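Local coordinates for amidohydrolase (Pseudomonas aeruginosa, PDB 2I5G), which probably acts as a metal-dependent dipeptidase of the membrane dipeptidase (M19) family, splitting the peptide bond of dipeptides, at residues Asp9-Asp14 against Asn314-Leu319; Tyr120-Leu125 against Tyr268-Thr273; Asp249-Gln252 against Asp257-Glu260. The protein carries 2 engineered substitutions. One frame throughout, in Å; residues are numbered along the deposited sequence.

Contact 1: Asp9-Asp14 against Asn314-Leu319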
ATOM      1  N   ASP A   9     -16.478  37.780  18.164  1.00 24.67           N
ATOM      2  CA  ASP A   9     -16.592  38.453  16.878  1.00 25.18           C
ATOM      3  C   ASP A   9     -15.537  37.910  15.917  1.00 25.91           C
ATOM      4  O   ASP A   9     -15.022  38.642  15.070  1.00 27.74           O
ATOM      5  CB  ASP A   9     -16.387  39.963  17.060  1.00 26.91           C
ATOM      6  CG  ASP A   9     -16.702  40.760  15.798  1.00 28.58           C
ATOM      7  OD1 ASP A   9     -17.894  40.857  15.433  1.00 30.46           O
ATOM      8  OD2 ASP A   9     -15.758  41.290  15.168  1.00 27.70           O
ATOM      9  N   SER A  10     -15.216  36.626  16.034  1.00 20.32           N
ATOM     10  CA  SER A  10     -14.198  36.061  15.159  1.00 19.11           C
ATOM     11  C   SER A  10     -14.502  34.672  14.617  1.00 18.14           C
ATOM     12  O   SER A  10     -15.305  33.922  15.180  1.00 16.61           O
ATOM     13  CB  SER A  10     -12.850  36.041  15.883  1.00 26.73           C
ATOM     14  OG  SER A  10     -11.797  35.771  14.979  1.00 29.07           O
ATOM     15  N   ILE A  11     -13.852  34.348  13.503  1.00 13.61           N
ATOM     16  CA  ILE A  11     -13.997  33.053  12.858  1.00 13.18           C
ATOM     17  C   ILE A  11     -12.960  32.140  13.484  1.00 11.89           C
ATOM     18  O   ILE A  11     -11.765  32.311  13.257  1.00 11.51           O
ATOM     19  CB  ILE A  11     -13.695  33.131  11.354  1.00 16.31           C
ATOM     20  CG1 ILE A  11     -14.678  34.079  10.672  1.00 17.82           C
ATOM     21  CG2 ILE A  11     -13.763  31.738  10.736  1.00 14.65           C
ATOM     22  CD1 ILE A  11     -16.114  33.645  10.810  1.00 21.57           C
ATOM     23  N   VAL A  12     -13.403  31.187  14.294  1.00 15.82           N
ATOM     24  CA  VAL A  12     -12.455  30.273  14.909  1.00 15.12           C
ATOM     25  C   VAL A  12     -12.584  28.926  14.219  1.00 14.40           C
ATOM     26  O   VAL A  12     -13.686  28.409  14.026  1.00 13.24           O
ATOM     27  CB  VAL A  12     -12.679  30.150  16.454  1.00 12.47           C
ATOM     28  CG1 VAL A  12     -13.843  31.030  16.893  1.00 13.14           C
ATOM     29  CG2 VAL A  12     -12.896  28.700  16.855  1.00 11.30           C
ATOM     30  N   ILE A  13     -11.443  28.376  13.826  1.00 13.72           N
ATOM     31  CA  ILE A  13     -11.403  27.103  13.130  1.00 12.30           C
ATOM     32  C   ILE A  13     -10.334  26.215  13.724  1.00 13.04           C
ATOM     33  O   ILE A  13      -9.299  26.704  14.173  1.00 14.53           O
ATOM     34  CB  ILE A  13     -11.114  27.320  11.632  1.00 15.22           C
ATOM     35  CG1 ILE A  13     -12.318  28.011  10.982  1.00 16.20           C
ATOM     36  CG2 ILE A  13     -10.788  25.993  10.957  1.00 15.30           C
ATOM     37  CD1 ILE A  13     -12.164  28.284   9.506  1.00 14.61           C
ATOM     38  N   ASP A  14     -10.589  24.910  13.734  1.00 11.29           N
ATOM     39  CA  ASP A  14      -9.630  23.957  14.275  1.00 11.30           C
ATOM     40  C   ASP A  14      -9.233  22.966  13.203  1.00  9.79           C
ATOM     41  O   ASP A  14     -10.074  22.261  12.657  1.00  7.72           O
ATOM     42  CB  ASP A  14     -10.222  23.219  15.475  1.00 29.18           C
ATOM     43  CG  ASP A  14      -9.205  22.331  16.171  1.00 32.39           C
ATOM     44  OD1 ASP A  14      -9.499  21.870  17.296  1.00 32.05           O
ATOM     45  OD2 ASP A  14      -8.118  22.093  15.593  1.00 34.45           O
ATOM     46  N   ASN A 314      -6.765  32.635   8.577  1.00  8.47           N
ATOM     47  CA  ASN A 314      -5.760  32.003   7.736  1.00  8.82           C
ATOM     48  C   ASN A 314      -6.241  30.665   7.161  1.00  9.92           C
ATOM     49  O   ASN A 314      -5.983  30.354   5.996  1.00 10.26           O
ATOM     50  CB  ASN A 314      -4.457  31.803   8.521  1.00 11.31           C
ATOM     51  CG  ASN A 314      -3.622  33.082   8.619  1.00 13.79           C
ATOM     52  OD1 ASN A 314      -4.067  34.166   8.230  1.00 15.48           O
ATOM     53  ND2 ASN A 314      -2.407  32.955   9.143  1.00 13.64           N
ATOM     54  N   TRP A 315      -6.935  29.872   7.971  1.00 11.44           N
ATOM     55  CA  TRP A 315      -7.432  28.591   7.497  1.00 11.22           C
ATOM     56  C   TRP A 315      -8.409  28.813   6.361  1.00 12.41           C
ATOM     57  O   TRP A 315      -8.392  28.095   5.359  1.00 13.45           O
ATOM     58  CB  TRP A 315      -8.138  27.834   8.617  1.00 10.66           C
ATOM     59  CG  TRP A 315      -7.334  26.716   9.179  1.00 10.04           C
ATOM     60  CD1 TRP A 315      -7.052  26.492  10.497  1.00  9.93           C
ATOM     61  CD2 TRP A 315      -6.715  25.649   8.449  1.00  9.68           C
ATOM     62  NE1 TRP A 315      -6.297  25.350  10.632  1.00  8.28           N
ATOM     63  CE2 TRP A 315      -6.077  24.814   9.390  1.00  8.59           C
ATOM     64  CE3 TRP A 315      -6.640  25.317   7.089  1.00 11.06           C
ATOM     65  CZ2 TRP A 315      -5.369  23.665   9.014  1.00  8.95           C
ATOM     66  CZ3 TRP A 315      -5.934  24.176   6.717  1.00  9.26           C
ATOM     67  CH2 TRP A 315      -5.309  23.365   7.678  1.00  8.79           C
ATOM     68  N   VAL A 316      -9.262  29.818   6.520  1.00 15.26           N
ATOM     69  CA  VAL A 316     -10.257  30.123   5.506  1.00 16.60           C
ATOM     70  C   VAL A 316      -9.625  30.498   4.165  1.00 17.77           C
ATOM     71  O   VAL A 316     -10.062  30.026   3.116  1.00 18.88           O
ATOM     72  CB  VAL A 316     -11.190  31.266   5.970  1.00  9.91           C
ATOM     73  CG1 VAL A 316     -12.199  31.586   4.881  1.00  7.39           C
ATOM     74  CG2 VAL A 316     -11.910  30.861   7.246  1.00  7.05           C
ATOM     75  N   ARG A 317      -8.591  31.335   4.204  1.00 10.46           N
ATOM     76  CA  ARG A 317      -7.906  31.775   2.991  1.00 11.09           C
ATOM     77  C   ARG A 317      -7.282  30.643   2.168  1.00 10.20           C
ATOM     78  O   ARG A 317      -7.349  30.660   0.936  1.00  9.32           O
ATOM     79  CB  ARG A 317      -6.833  32.808   3.343  1.00 60.52           C
ATOM     80  CG  ARG A 317      -5.976  33.236   2.163  1.00 68.33           C
ATOM     81  CD  ARG A 317      -5.279  34.559   2.436  1.00 73.99           C
ATOM     82  NE  ARG A 317      -6.244  35.646   2.609  1.00 79.30           N
ATOM     83  CZ  ARG A 317      -7.075  36.073   1.660  1.00 81.52           C
ATOM     84  NH1 ARG A 317      -7.068  35.510   0.457  1.00 80.65           N
ATOM     85  NH2 ARG A 317      -7.920  37.061   1.917  1.00 83.47           N
ATOM     86  N   VAL A 318      -6.683  29.663   2.837  1.00 12.65           N
ATOM     87  CA  VAL A 318      -6.064  28.548   2.125  1.00 12.50           C
ATOM     88  C   VAL A 318      -7.112  27.566   1.593  1.00 13.87           C
ATOM     89  O   VAL A 318      -6.973  27.030   0.492  1.00 14.64           O
ATOM     90  CB  VAL A 318      -5.072  27.786   3.027  1.00 10.59           C
ATOM     91  CG1 VAL A 318      -5.822  26.984   4.075  1.00  9.02           C
ATOM     92  CG2 VAL A 318      -4.206  26.887   2.180  1.00  7.33           C
ATOM     93  N   LEU A 319      -8.159  27.328   2.376  1.00 14.98           N
ATOM     94  CA  LEU A 319      -9.222  26.428   1.952  1.00 15.67           C
ATOM     95  C   LEU A 319      -9.929  27.040   0.759  1.00 16.95           C
ATOM     96  O   LEU A 319     -10.421  26.328  -0.111  1.00 18.20           O
ATOM     97  CB  LEU A 319     -10.225  26.197   3.086  1.00 10.31           C
ATOM     98  CG  LEU A 319      -9.737  25.241   4.180  1.00  9.02           C
ATOM     99  CD1 LEU A 319     -10.737  25.178   5.311  1.00  7.17           C
ATOM    100  CD2 LEU A 319      -9.524  23.863   3.572  1.00  9.22           C
TER
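In this TIM-barrel protein Ile13, on the first strand, 13-17, packs against Trp315 and Val316 of the last helix, 304-323, joining the two ends of the chain. The backbones keep their distance: the closest CA atoms, those of Ile13 and Trp315, are 7.1 Å apart. Side chains alone bridge the gap, with no hydrogen bond between the two segments, and they bury 193 Å² in total.

Ile13 uses both of its branches. A chi1 of -68° (to CG1) leaves CG2 anti to the backbone N, and this methyl is set against the indole, 3.8 Å from CD1 of Trp315, meeting the ring obliquely, on neither a clear face nor a clear edge. The longer branch carries CD1 to the other side chain, 3.4 Å from Val316 CG2 and 4.1 Å from Trp315 CB, and Ile13 touches two successive helical residues. Val316 CG2 serves two partners, since Ile11 CG2 also comes to 4.0 Å from it; both isoleucines cross the valine at about a right angle. Alternation along the extended chain explains the pattern, as Ile11 and Ile13 point at the helix while Val12 takes no part.

The one polar atom of the indole is satisfied: NE1 of Trp315 hydrogen-bonds to Ile246 O, on strand 244-246, and the indole ring also meets Phe207. Ile77 of helix 74-82 touches both isoleucines. Trp315 thus joins helix 304-323 to strand 13-17 through Ile13 and to strand 244-246 through Ile246 O, a helix packed against strands as in the outer layer of a TIM barrel.

Contact 2: Tyr120-Leu125 against Tyr268-Thr273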
ATOM      1  N   TYR A 120      -0.477   7.621   6.996  1.00 18.08           N
ATOM      2  CA  TYR A 120      -0.649   7.583   8.439  1.00 16.96           C
ATOM      3  C   TYR A 120       0.379   6.684   9.119  1.00 16.69           C
ATOM      4  O   TYR A 120       0.184   5.475   9.225  1.00 17.95           O
ATOM      5  CB  TYR A 120      -2.052   7.101   8.812  1.00 13.28           C
ATOM      6  CG  TYR A 120      -2.375   7.365  10.265  1.00 14.51           C
ATOM      7  CD1 TYR A 120      -2.699   8.655  10.702  1.00 13.64           C
ATOM      8  CD2 TYR A 120      -2.286   6.350  11.216  1.00 12.41           C
ATOM      9  CE1 TYR A 120      -2.920   8.930  12.047  1.00 13.11           C
ATOM     10  CE2 TYR A 120      -2.501   6.611  12.567  1.00 13.77           C
ATOM     11  CZ  TYR A 120      -2.817   7.905  12.977  1.00 14.56           C
ATOM     12  OH  TYR A 120      -3.016   8.181  14.318  1.00 15.88           O
ATOM     13  N   ASN A 121       1.478   7.287   9.563  1.00 14.93           N
ATOM     14  CA  ASN A 121       2.548   6.584  10.274  1.00 15.25           C
ATOM     15  C   ASN A 121       3.376   5.572   9.492  1.00 14.18           C
ATOM     16  O   ASN A 121       4.604   5.587   9.574  1.00 15.39           O
ATOM     17  CB  ASN A 121       1.985   5.884  11.515  1.00 10.83           C
ATOM     18  CG  ASN A 121       1.196   6.820  12.403  1.00 13.12           C
ATOM     19  OD1 ASN A 121       1.210   8.044  12.211  1.00 11.44           O
ATOM     20  ND2 ASN A 121       0.501   6.253  13.393  1.00 13.00           N
ATOM     21  N   THR A 122       2.717   4.688   8.749  1.00 13.14           N
ATOM     22  CA  THR A 122       3.423   3.656   7.993  1.00 13.44           C
ATOM     23  C   THR A 122       3.211   3.718   6.478  1.00 15.66           C
ATOM     24  O   THR A 122       2.508   4.593   5.974  1.00 16.22           O
ATOM     25  CB  THR A 122       3.023   2.266   8.494  1.00  4.67           C
ATOM     26  OG1 THR A 122       1.598   2.202   8.608  1.00  2.13           O
ATOM     27  CG2 THR A 122       3.648   1.987   9.849  1.00  3.64           C
ATOM     28  N   GLN A 123       3.813   2.778   5.756  1.00 18.00           N
ATOM     29  CA  GLN A 123       3.702   2.756   4.300  1.00 19.76           C
ATOM     30  C   GLN A 123       2.281   2.578   3.763  1.00 20.29           C
ATOM     31  O   GLN A 123       1.518   1.732   4.227  1.00 21.14           O
ATOM     32  CB  GLN A 123       4.622   1.683   3.716  1.00 17.94           C
ATOM     33  CG  GLN A 123       4.673   1.663   2.200  1.00 17.89           C
ATOM     34  CD  GLN A 123       5.845   0.852   1.672  1.00 18.34           C
ATOM     35  OE1 GLN A 123       7.005   1.207   1.888  1.00 18.90           O
ATOM     36  NE2 GLN A 123       5.547  -0.244   0.978  1.00 17.70           N
ATOM     37  N   ASN A 124       1.965   3.393   2.760  1.00 31.63           N
ATOM     38  CA  ASN A 124       0.666   3.440   2.085  1.00 31.16           C
ATOM     39  C   ASN A 124       0.848   2.899   0.672  1.00 30.58           C
ATOM     40  O   ASN A 124       1.838   2.232   0.375  1.00 31.27           O
ATOM     41  CB  ASN A 124       0.227   4.903   1.974  1.00 19.09           C
ATOM     42  CG  ASN A 124      -1.151   5.140   2.506  1.00 20.80           C
ATOM     43  OD1 ASN A 124      -1.614   6.280   2.582  1.00 21.03           O
ATOM     44  ND2 ASN A 124      -1.827   4.063   2.882  1.00 22.83           N
ATOM     45  N   LEU A 125      -0.119   3.182  -0.193  1.00 12.54           N
ATOM     46  CA  LEU A 125       0.003   2.803  -1.594  1.00 10.59           C
ATOM     47  C   LEU A 125       0.555   4.066  -2.261  1.00 10.42           C
ATOM     48  O   LEU A 125       1.105   4.004  -3.358  1.00 10.06           O
ATOM     49  CB  LEU A 125      -1.352   2.463  -2.236  1.00  3.52           C
ATOM     50  CG  LEU A 125      -2.053   1.135  -1.954  1.00  3.39           C
ATOM     51  CD1 LEU A 125      -3.303   1.046  -2.807  1.00  2.71           C
ATOM     52  CD2 LEU A 125      -1.133  -0.026  -2.255  1.00  2.30           C
ATOM     53  N   TYR A 268      -4.028  -2.609  14.676  1.00  7.26           N
ATOM     54  CA  TYR A 268      -3.994  -3.871  15.415  1.00  7.59           C
ATOM     55  C   TYR A 268      -2.651  -4.601  15.392  1.00  7.81           C
ATOM     56  O   TYR A 268      -2.402  -5.456  16.235  1.00  9.57           O
ATOM     57  CB  TYR A 268      -5.067  -4.824  14.867  1.00  9.51           C
ATOM     58  CG  TYR A 268      -4.647  -5.535  13.598  1.00  8.15           C
ATOM     59  CD1 TYR A 268      -3.800  -6.644  13.647  1.00  7.79           C
ATOM     60  CD2 TYR A 268      -5.028  -5.052  12.346  1.00  7.74           C
ATOM     61  CE1 TYR A 268      -3.335  -7.249  12.481  1.00 10.87           C
ATOM     62  CE2 TYR A 268      -4.569  -5.650  11.170  1.00 11.22           C
ATOM     63  CZ  TYR A 268      -3.722  -6.747  11.247  1.00 13.05           C
ATOM     64  OH  TYR A 268      -3.259  -7.345  10.092  1.00 17.39           O
ATOM     65  N   ALA A 269      -1.798  -4.293  14.421  1.00 10.46           N
ATOM     66  CA  ALA A 269      -0.507  -4.973  14.301  1.00 10.01           C
ATOM     67  C   ALA A 269       0.538  -4.525  15.313  1.00 10.47           C
ATOM     68  O   ALA A 269       0.209  -4.116  16.417  1.00 11.71           O
ATOM     69  CB  ALA A 269       0.036  -4.808  12.889  1.00 20.57           C
ATOM     70  N   ARG A 270       1.805  -4.607  14.926  1.00 13.95           N
ATOM     71  CA  ARG A 270       2.905  -4.233  15.805  1.00 15.12           C
ATOM     72  C   ARG A 270       2.777  -2.836  16.418  1.00 16.17           C
ATOM     73  O   ARG A 270       2.152  -1.942  15.857  1.00 16.38           O
ATOM     74  CB  ARG A 270       4.227  -4.336  15.045  1.00  9.00           C
ATOM     75  CG  ARG A 270       4.326  -3.359  13.907  1.00 11.26           C
ATOM     76  CD  ARG A 270       5.544  -3.600  13.035  1.00 11.27           C
ATOM     77  NE  ARG A 270       5.603  -2.593  11.984  1.00 10.05           N
ATOM     78  CZ  ARG A 270       4.669  -2.444  11.054  1.00  8.93           C
ATOM     79  NH1 ARG A 270       3.615  -3.250  11.046  1.00  6.72           N
ATOM     80  NH2 ARG A 270       4.769  -1.466  10.160  1.00  6.97           N
ATOM     81  N   ARG A 271       3.381  -2.660  17.583  1.00 22.60           N
ATOM     82  CA  ARG A 271       3.343  -1.383  18.269  1.00 24.22           C
ATOM     83  C   ARG A 271       4.275  -0.396  17.574  1.00 23.76           C
ATOM     84  O   ARG A 271       5.474  -0.646  17.457  1.00 23.32           O
ATOM     85  CB  ARG A 271       3.763  -1.566  19.730  1.00 21.87           C
ATOM     86  CG  ARG A 271       3.739  -0.293  20.552  1.00 23.18           C
ATOM     87  CD  ARG A 271       3.159  -0.555  21.925  1.00 24.26           C
ATOM     88  NE  ARG A 271       2.321   0.563  22.341  1.00 27.68           N
ATOM     89  CZ  ARG A 271       1.250   0.447  23.120  1.00 28.51           C
ATOM     90  NH1 ARG A 271       0.885  -0.745  23.572  1.00 26.98           N
ATOM     91  NH2 ARG A 271       0.540   1.527  23.438  1.00 29.39           N
ATOM     92  N   LEU A 272       3.716   0.718  17.113  1.00 15.76           N
ATOM     93  CA  LEU A 272       4.497   1.748  16.436  1.00 14.73           C
ATOM     94  C   LEU A 272       5.063   2.753  17.432  1.00 15.82           C
ATOM     95  O   LEU A 272       6.124   3.329  17.214  1.00 16.22           O
ATOM     96  CB  LEU A 272       3.623   2.493  15.424  1.00 12.42           C
ATOM     97  CG  LEU A 272       3.039   1.648  14.296  1.00 10.76           C
ATOM     98  CD1 LEU A 272       2.096   2.475  13.440  1.00  9.09           C
ATOM     99  CD2 LEU A 272       4.183   1.084  13.474  1.00  9.29           C
ATOM    100  N   THR A 273       4.348   2.963  18.529  1.00 14.43           N
ATOM    101  CA  THR A 273       4.784   3.920  19.537  1.00 15.16           C
ATOM    102  C   THR A 273       3.939   3.797  20.798  1.00 14.99           C
ATOM    103  O   THR A 273       3.029   2.970  20.878  1.00 14.01           O
ATOM    104  CB  THR A 273       4.656   5.373  19.010  1.00 29.74           C
ATOM    105  OG1 THR A 273       5.375   6.264  19.867  1.00 31.02           O
ATOM    106  CG2 THR A 273       3.193   5.804  18.980  1.00 27.99           C
TER
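Leu272 turns CG anti to its carbonyl carbon (chi1 -61°), which carries CG, and with it the two methyls, toward Asn121 and Thr122 of the facing loop. Thr122 likewise places CG2 anti to its carbonyl carbon, which directs the methyl, not the hydroxyl, into the gap. Asn121 has phi 68° and psi -48°, and Thr122 N donates to Tyr120 O at 2.7 Å; together these define a classic gamma-turn, and both residues after Tyr120 face segment 268-273 from it.

The methyl of Thr122 is central. CG2 lies 3.8 Å from Leu272 CD2 and 3.9 Å from Leu272 CD1, its side chain crossing the leucine at about a right angle. CD1 of Leu272 also reaches Asn121, 3.9 Å from CB. Thr122 CG2 also lies 3.6 Å from Arg270 NH2, meeting the guanidinium obliquely; the arginine comes from the opposite direction on a chain extended from CG to NE. No hydrogen bond joins the two segments directly. Asp265 supplies the polar link instead: it accepts from Thr122 OG1 and forms a salt bridge with Arg270 NH1, which also pairs with Glu143 of the second subunit.

Within 268-273, Arg271 NE donates to Thr273 O at 2.9 Å. The bond stays close to the guanidinium plane but reaches the oxygen from above the carbonyl plane, not along a lone pair.

Tyr268 OH bonds to Asp100 O and Ile102 N of the second subunit, and Gln123 NE2 to Asn124 O of that subunit, with the reverse bond as well. The arrangement is that of two irregular loops, one of them following strand 113-117 of the TIM barrel, meeting at the dimer interface, to which both contribute.

Contact 3: Asp249-Gln252 against Asp257-Glu260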
ATOM      1  N   ASP A 249      -6.087  18.897  17.730  1.00 14.94           N
ATOM      2  CA  ASP A 249      -5.952  17.453  17.753  1.00 12.69           C
ATOM      3  C   ASP A 249      -6.697  16.949  18.990  1.00 11.32           C
ATOM      4  O   ASP A 249      -6.228  16.056  19.690  1.00 10.14           O
ATOM      5  CB  ASP A 249      -4.468  17.074  17.807  1.00 29.86           C
ATOM      6  CG  ASP A 249      -4.219  15.610  17.495  1.00 35.49           C
ATOM      7  OD1 ASP A 249      -5.068  14.989  16.823  1.00 35.82           O
ATOM      8  OD2 ASP A 249      -3.159  15.081  17.906  1.00 38.19           O
ATOM      9  N   PHE A 250      -7.859  17.545  19.259  1.00 17.63           N
ATOM     10  CA  PHE A 250      -8.683  17.143  20.397  1.00 17.69           C
ATOM     11  C   PHE A 250      -9.188  15.708  20.227  1.00 16.59           C
ATOM     12  O   PHE A 250      -9.756  15.360  19.188  1.00 17.12           O
ATOM     13  CB  PHE A 250      -9.888  18.074  20.547  1.00 14.35           C
ATOM     14  CG  PHE A 250      -9.652  19.239  21.466  1.00 18.22           C
ATOM     15  CD1 PHE A 250      -9.181  19.036  22.764  1.00 17.72           C
ATOM     16  CD2 PHE A 250      -9.929  20.541  21.049  1.00 18.93           C
ATOM     17  CE1 PHE A 250      -8.989  20.111  23.634  1.00 16.25           C
ATOM     18  CE2 PHE A 250      -9.739  21.623  21.912  1.00 17.84           C
ATOM     19  CZ  PHE A 250      -9.268  21.404  23.208  1.00 16.74           C
ATOM     20  N   THR A 251      -8.983  14.887  21.252  1.00  6.27           N
ATOM     21  CA  THR A 251      -9.411  13.489  21.235  1.00  5.86           C
ATOM     22  C   THR A 251     -10.520  13.292  22.271  1.00  5.90           C
ATOM     23  O   THR A 251     -10.764  12.179  22.753  1.00  4.84           O
ATOM     24  CB  THR A 251      -8.237  12.554  21.578  1.00  6.59           C
ATOM     25  OG1 THR A 251      -7.806  12.795  22.924  1.00  7.80           O
ATOM     26  CG2 THR A 251      -7.073  12.810  20.646  1.00  6.91           C
ATOM     27  N   GLN A 252     -11.190  14.394  22.593  1.00  7.46           N
ATOM     28  CA  GLN A 252     -12.260  14.428  23.581  1.00  7.97           C
ATOM     29  C   GLN A 252     -13.288  13.294  23.545  1.00  9.59           C
ATOM     30  O   GLN A 252     -13.987  13.087  22.549  1.00 10.00           O
ATOM     31  CB  GLN A 252     -12.978  15.769  23.491  1.00  5.23           C
ATOM     32  CG  GLN A 252     -13.767  16.110  24.725  1.00  5.42           C
ATOM     33  CD  GLN A 252     -14.320  17.512  24.685  1.00  4.99           C
ATOM     34  OE1 GLN A 252     -13.575  18.481  24.544  1.00  5.31           O
ATOM     35  NE2 GLN A 252     -15.637  17.630  24.812  1.00  6.19           N
ATOM     36  N   ASP A 257      -9.068   1.795  24.247  1.00  8.40           N
ATOM     37  CA  ASP A 257      -9.130   1.061  22.992  1.00  8.29           C
ATOM     38  C   ASP A 257      -8.755   1.958  21.811  1.00  7.88           C
ATOM     39  O   ASP A 257      -8.044   1.529  20.898  1.00  5.95           O
ATOM     40  CB  ASP A 257     -10.545   0.494  22.789  1.00 27.68           C
ATOM     41  CG  ASP A 257     -10.889  -0.606  23.791  1.00 30.92           C
ATOM     42  OD1 ASP A 257     -10.376  -0.570  24.928  1.00 36.24           O
ATOM     43  OD2 ASP A 257     -11.688  -1.504  23.447  1.00 30.43           O
ATOM     44  N   PHE A 258      -9.234   3.202  21.842  1.00 20.48           N
ATOM     45  CA  PHE A 258      -8.981   4.180  20.784  1.00 19.73           C
ATOM     46  C   PHE A 258      -7.507   4.523  20.612  1.00 20.36           C
ATOM     47  O   PHE A 258      -7.024   4.643  19.488  1.00 20.14           O
ATOM     48  CB  PHE A 258      -9.761   5.462  21.067  1.00 13.11           C
ATOM     49  CG  PHE A 258      -9.504   6.574  20.078  1.00 11.57           C
ATOM     50  CD1 PHE A 258     -10.096   6.560  18.824  1.00  9.31           C
ATOM     51  CD2 PHE A 258      -8.690   7.656  20.422  1.00 10.73           C
ATOM     52  CE1 PHE A 258      -9.886   7.616  17.923  1.00  8.88           C
ATOM     53  CE2 PHE A 258      -8.476   8.712  19.530  1.00  8.51           C
ATOM     54  CZ  PHE A 258      -9.075   8.690  18.282  1.00  8.34           C
ATOM     55  N   PHE A 259      -6.796   4.699  21.722  1.00 14.28           N
ATOM     56  CA  PHE A 259      -5.380   5.031  21.649  1.00 13.46           C
ATOM     57  C   PHE A 259      -4.528   3.854  21.212  1.00 13.11           C
ATOM     58  O   PHE A 259      -3.587   4.021  20.433  1.00 13.78           O
ATOM     59  CB  PHE A 259      -4.900   5.603  22.986  1.00 13.07           C
ATOM     60  CG  PHE A 259      -5.356   7.013  23.214  1.00 12.65           C
ATOM     61  CD1 PHE A 259      -4.866   8.043  22.422  1.00 12.95           C
ATOM     62  CD2 PHE A 259      -6.348   7.298  24.145  1.00 12.28           C
ATOM     63  CE1 PHE A 259      -5.367   9.344  22.546  1.00 13.96           C
ATOM     64  CE2 PHE A 259      -6.856   8.587  24.280  1.00 11.71           C
ATOM     65  CZ  PHE A 259      -6.365   9.615  23.477  1.00 13.62           C
ATOM     66  N   GLU A 260      -4.861   2.662  21.693  1.00 19.36           N
ATOM     67  CA  GLU A 260      -4.117   1.467  21.303  1.00 20.56           C
ATOM     68  C   GLU A 260      -4.280   1.262  19.801  1.00 18.76           C
ATOM     69  O   GLU A 260      -3.367   0.803  19.115  1.00 17.78           O
ATOM     70  CB  GLU A 260      -4.640   0.244  22.065  1.00 26.68           C
ATOM     71  CG  GLU A 260      -4.311   0.276  23.548  1.00 30.12           C
ATOM     72  CD  GLU A 260      -2.812   0.277  23.802  1.00 32.60           C
ATOM     73  OE1 GLU A 260      -2.162  -0.762  23.547  1.00 34.08           O
ATOM     74  OE2 GLU A 260      -2.282   1.320  24.244  1.00 33.18           O
TER
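Thr251 meets Phe259 closely and Phe258 only loosely, and the two phenylalanines, consecutive on helix 256-263, present different parts of their rings. The close half is a single point of approach. Thr251 OG1 lies 3.5 Å from Phe259 CZ, and Thr251 CB is 4.0 Å from the same CZ. The oxygen comes to the ring edge, near its plane, and the side chains cross at about a right angle; this is a van der Waals contact with an aromatic C-H edge, and no hydrogen bond joins the segments. Phe259 gets there by holding CG anti to its carbonyl carbon (chi1 -75°), which swings the ring forward although its CB does not point straight at the loop.

The loose half belongs to Phe258. Its CE2 is 4.4 Å from Thr251 CB, in an oblique approach. Phe258, CG anti to the backbone N (chi1 176°), lies alongside Phe259, with its CD2 4.1 Å above the plane of Phe259, over the ring centre. The ring of His254 also stacks with that of Phe258.

Thr251 is buried, whereas Phe258 and Phe259 are partly exposed and Asp257, one residue earlier on the helix, is exposed, so the solvent side lies on the helix. Only 102 Å² is covered in total, and the nearest CA atoms, of Thr251 and Phe258, are 9.3 Å apart.

Segment 249-252 follows strand 244-246 and runs beside the first strand and the loop after it, with backbone hydrogen bonds to Leu16, Ile18 and Lys20, while Gln252 NE2 reaches Asp28 on helix 23-31. The contact thus sets the phenylalanines of helix 256-263 against the loop that leads into it from strand 244-246.

Overall arrangement
From the N terminus, contact 1 opens at 9-14 and closes at 314-319, drawing first strand and last helix together round nearly the whole chain. Inside its loop, contact 2 runs from 120-125 to 268-273, and contact 3, between 249-252 and 257-260, is nested in turn within that one; none cross. Contact 3 is the go-between. Asp14 OD1 packs 4.0 Å from Phe250 CD2, tying it to contact 1, and Glu260 OE2 forms a salt bridge with Arg271 NH2 at 2.9 Å, tying it to contact 2. Contacts 1 and 2 do not touch; their centres lie 31 Å apart, on opposite sides of the chain's centre.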